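Local coordinates for lipoxygenase (Cyanothece sp., PDB 5EK8), which probably inserts molecular oxygen into polyunsaturated fatty acids at a non-heme iron centre, as lipoxygenases generally do, at residues E50-T56 and Q150-D154. Residue numbers count along the deposited sequence, not the author numbering.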
loop_
_atom_site.group_PDB
_atom_site.type_symbol
_atom_site.label_atom_id
_atom_site.label_comp_id
_atom_site.label_asym_id
_atom_site.label_seq_id
_atom_site.Cartn_x
_atom_site.Cartn_y
_atom_site.Cartn_z
ATOM N N GLU A 50 -39.262 -26.066 16.831
ATOM C CA GLU A 50 -40.295 -26.801 16.111
ATOM C C GLU A 50 -41.300 -25.824 15.516
ATOM O O GLU A 50 -41.822 -26.034 14.421
ATOM C CB GLU A 50 -41.007 -27.795 17.033
ATOM C CG GLU A 50 -40.085 -28.780 17.734
ATOM C CD GLU A 50 -39.453 -28.201 18.987
ATOM O OE1 GLU A 50 -40.018 -27.235 19.545
ATOM O OE2 GLU A 50 -38.394 -28.711 19.412
ATOM N N GLN A 51 -41.557 -24.751 16.256
ATOM C CA GLN A 51 -42.505 -23.728 15.843
ATOM C C GLN A 51 -41.901 -22.831 14.767
ATOM O O GLN A 51 -42.607 -22.079 14.096
ATOM C CB GLN A 51 -42.934 -22.896 17.050
ATOM C CG GLN A 51 -44.189 -22.071 16.826
ATOM C CD GLN A 51 -44.686 -21.432 18.103
ATOM O OE1 GLN A 51 -44.158 -21.688 19.185
ATOM N NE2 GLN A 51 -45.714 -20.597 17.987
ATOM N N LEU A 52 -40.584 -22.922 14.609
ATOM C CA LEU A 52 -39.863 -22.128 13.622
ATOM C C LEU A 52 -39.822 -22.808 12.258
ATOM O O LEU A 52 -40.067 -24.007 12.134
ATOM C CB LEU A 52 -38.438 -21.854 14.104
ATOM C CG LEU A 52 -38.264 -20.718 15.110
ATOM C CD1 LEU A 52 -37.163 -21.035 16.108
ATOM C CD2 LEU A 52 -37.959 -19.425 14.377
ATOM N N ASN A 53 -39.515 -22.016 11.237
ATOM C CA ASN A 53 -39.331 -22.509 9.881
ATOM C C ASN A 53 -37.833 -22.512 9.563
ATOM O O ASN A 53 -37.034 -22.000 10.349
ATOM C CB ASN A 53 -40.119 -21.637 8.897
ATOM C CG ASN A 53 -40.270 -22.275 7.530
ATOM O OD1 ASN A 53 -39.296 -22.732 6.927
ATOM N ND2 ASN A 53 -41.504 -22.311 7.034
ATOM N N LYS A 54 -37.440 -23.085 8.428
ATOM C CA LYS A 54 -36.017 -23.159 8.109
ATOM C C LYS A 54 -35.694 -22.891 6.637
ATOM O O LYS A 54 -36.498 -23.154 5.740
ATOM C CB LYS A 54 -35.453 -24.524 8.529
ATOM C CG LYS A 54 -35.017 -25.419 7.380
ATOM C CD LYS A 54 -34.193 -26.595 7.876
ATOM C CE LYS A 54 -34.974 -27.462 8.848
ATOM N NZ LYS A 54 -34.227 -28.698 9.200
ATOM N N ALA A 55 -34.503 -22.345 6.414
ATOM C CA ALA A 55 -33.976 -22.099 5.083
ATOM C C ALA A 55 -32.561 -22.662 4.992
ATOM O O ALA A 55 -31.731 -22.404 5.857
ATOM C CB ALA A 55 -33.986 -20.612 4.765
ATOM N N THR A 56 -32.283 -23.436 3.951
ATOM C CA THR A 56 -30.981 -24.078 3.839
ATOM C C THR A 56 -30.287 -23.737 2.537
ATOM O O THR A 56 -30.898 -23.187 1.613
ATOM C CB THR A 56 -31.088 -25.611 3.937
ATOM O OG1 THR A 56 -31.900 -26.104 2.864
ATOM C CG2 THR A 56 -31.693 -26.029 5.270
ATOM N N GLN A 150 -43.396 -23.641 2.967
ATOM C CA GLN A 150 -42.778 -24.923 3.263
ATOM C C GLN A 150 -41.902 -24.770 4.500
ATOM O O GLN A 150 -41.232 -23.750 4.656
ATOM C CB GLN A 150 -41.950 -25.402 2.074
ATOM C CG GLN A 150 -42.361 -24.765 0.758
ATOM C CD GLN A 150 -41.202 -24.634 -0.214
ATOM O OE1 GLN A 150 -40.115 -25.167 0.020
ATOM N NE2 GLN A 150 -41.427 -23.916 -1.309
ATOM N N LYS A 151 -41.894 -25.770 5.377
ATOM C CA LYS A 151 -41.134 -25.650 6.618
ATOM C C LYS A 151 -39.628 -25.705 6.361
ATOM O O LYS A 151 -38.831 -25.478 7.271
ATOM C CB LYS A 151 -41.540 -26.733 7.620
ATOM C CG LYS A 151 -41.329 -26.305 9.068
ATOM C CD LYS A 151 -41.899 -27.302 10.061
ATOM C CE LYS A 151 -42.606 -26.580 11.201
ATOM N NZ LYS A 151 -42.734 -27.437 12.414
ATOM N N THR A 152 -39.245 -26.017 5.124
ATOM C CA THR A 152 -37.853 -25.931 4.688
ATOM C C THR A 152 -37.777 -25.373 3.270
ATOM O O THR A 152 -38.284 -25.988 2.331
ATOM C CB THR A 152 -37.133 -27.304 4.700
ATOM O OG1 THR A 152 -37.686 -28.146 3.680
ATOM C CG2 THR A 152 -37.248 -27.995 6.055
ATOM N N TYR A 153 -37.151 -24.211 3.110
ATOM C CA TYR A 153 -36.902 -23.678 1.774
ATOM C C TYR A 153 -35.418 -23.727 1.453
ATOM O O TYR A 153 -34.594 -23.237 2.220
ATOM C CB TYR A 153 -37.411 -22.243 1.634
ATOM C CG TYR A 153 -37.118 -21.659 0.267
ATOM C CD1 TYR A 153 -37.912 -21.981 -0.830
ATOM C CD2 TYR A 153 -36.042 -20.799 0.067
ATOM C CE1 TYR A 153 -37.647 -21.459 -2.086
ATOM C CE2 TYR A 153 -35.768 -20.272 -1.187
ATOM C CZ TYR A 153 -36.574 -20.605 -2.259
ATOM O OH TYR A 153 -36.311 -20.084 -3.506
ATOM N N ASP A 154 -35.081 -24.305 0.306
ATOM C CA ASP A 154 -33.683 -24.517 -0.054
ATOM C C ASP A 154 -33.231 -23.642 -1.221
ATOM O O ASP A 154 -33.798 -23.702 -2.312
ATOM C CB ASP A 154 -33.450 -25.993 -0.386
ATOM C CG ASP A 154 -32.039 -26.270 -0.868
ATOM O OD1 ASP A 154 -31.085 -26.030 -0.095
ATOM O OD2 ASP A 154 -31.886 -26.742 -2.016
#
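The first residues of two strands, 53-56 and 152-154, run parallel, their short axes approaching to 4.6 Å at an angle of 16°. Backbone hydrogen bonds set the register: K54 N gives to K151 O (3.0 Å), Y153 N to K54 O (2.9 Å) and T56 N to Y153 O (2.9 Å), so that K54 lies beside T152, A55 beside Y153 and T56 beside D154. CA-H...O contacts reinforce them, from T152 CA to K54 O (3.3 Å) and A55 CA to Y153 O (3.1 Å). Two side chains donate hydrogen bonds to backbone carbonyls where the pair begins: N53, which opens its strand, from ND2 to Q150 O (2.8 Å), and, between the lead-in loops, the extended K151 from NZ to E50 O (2.6 Å). On the face shared by K54, T152, T56 and D154, T56 OG1 donates to D154 OD1 (3.1 Å), while K54 CE packs on T152 CG2 at 3.6 Å; K54 NZ forms a salt bridge with E99. A55 and Y153 point to the other face. Within this three-stranded mixed sheet of the outlying β-rich region 53-160, consistent with a PLAT domain, strand 53-61 is central, with antiparallel strand 97-102 along one edge and strand 152-160 along the other.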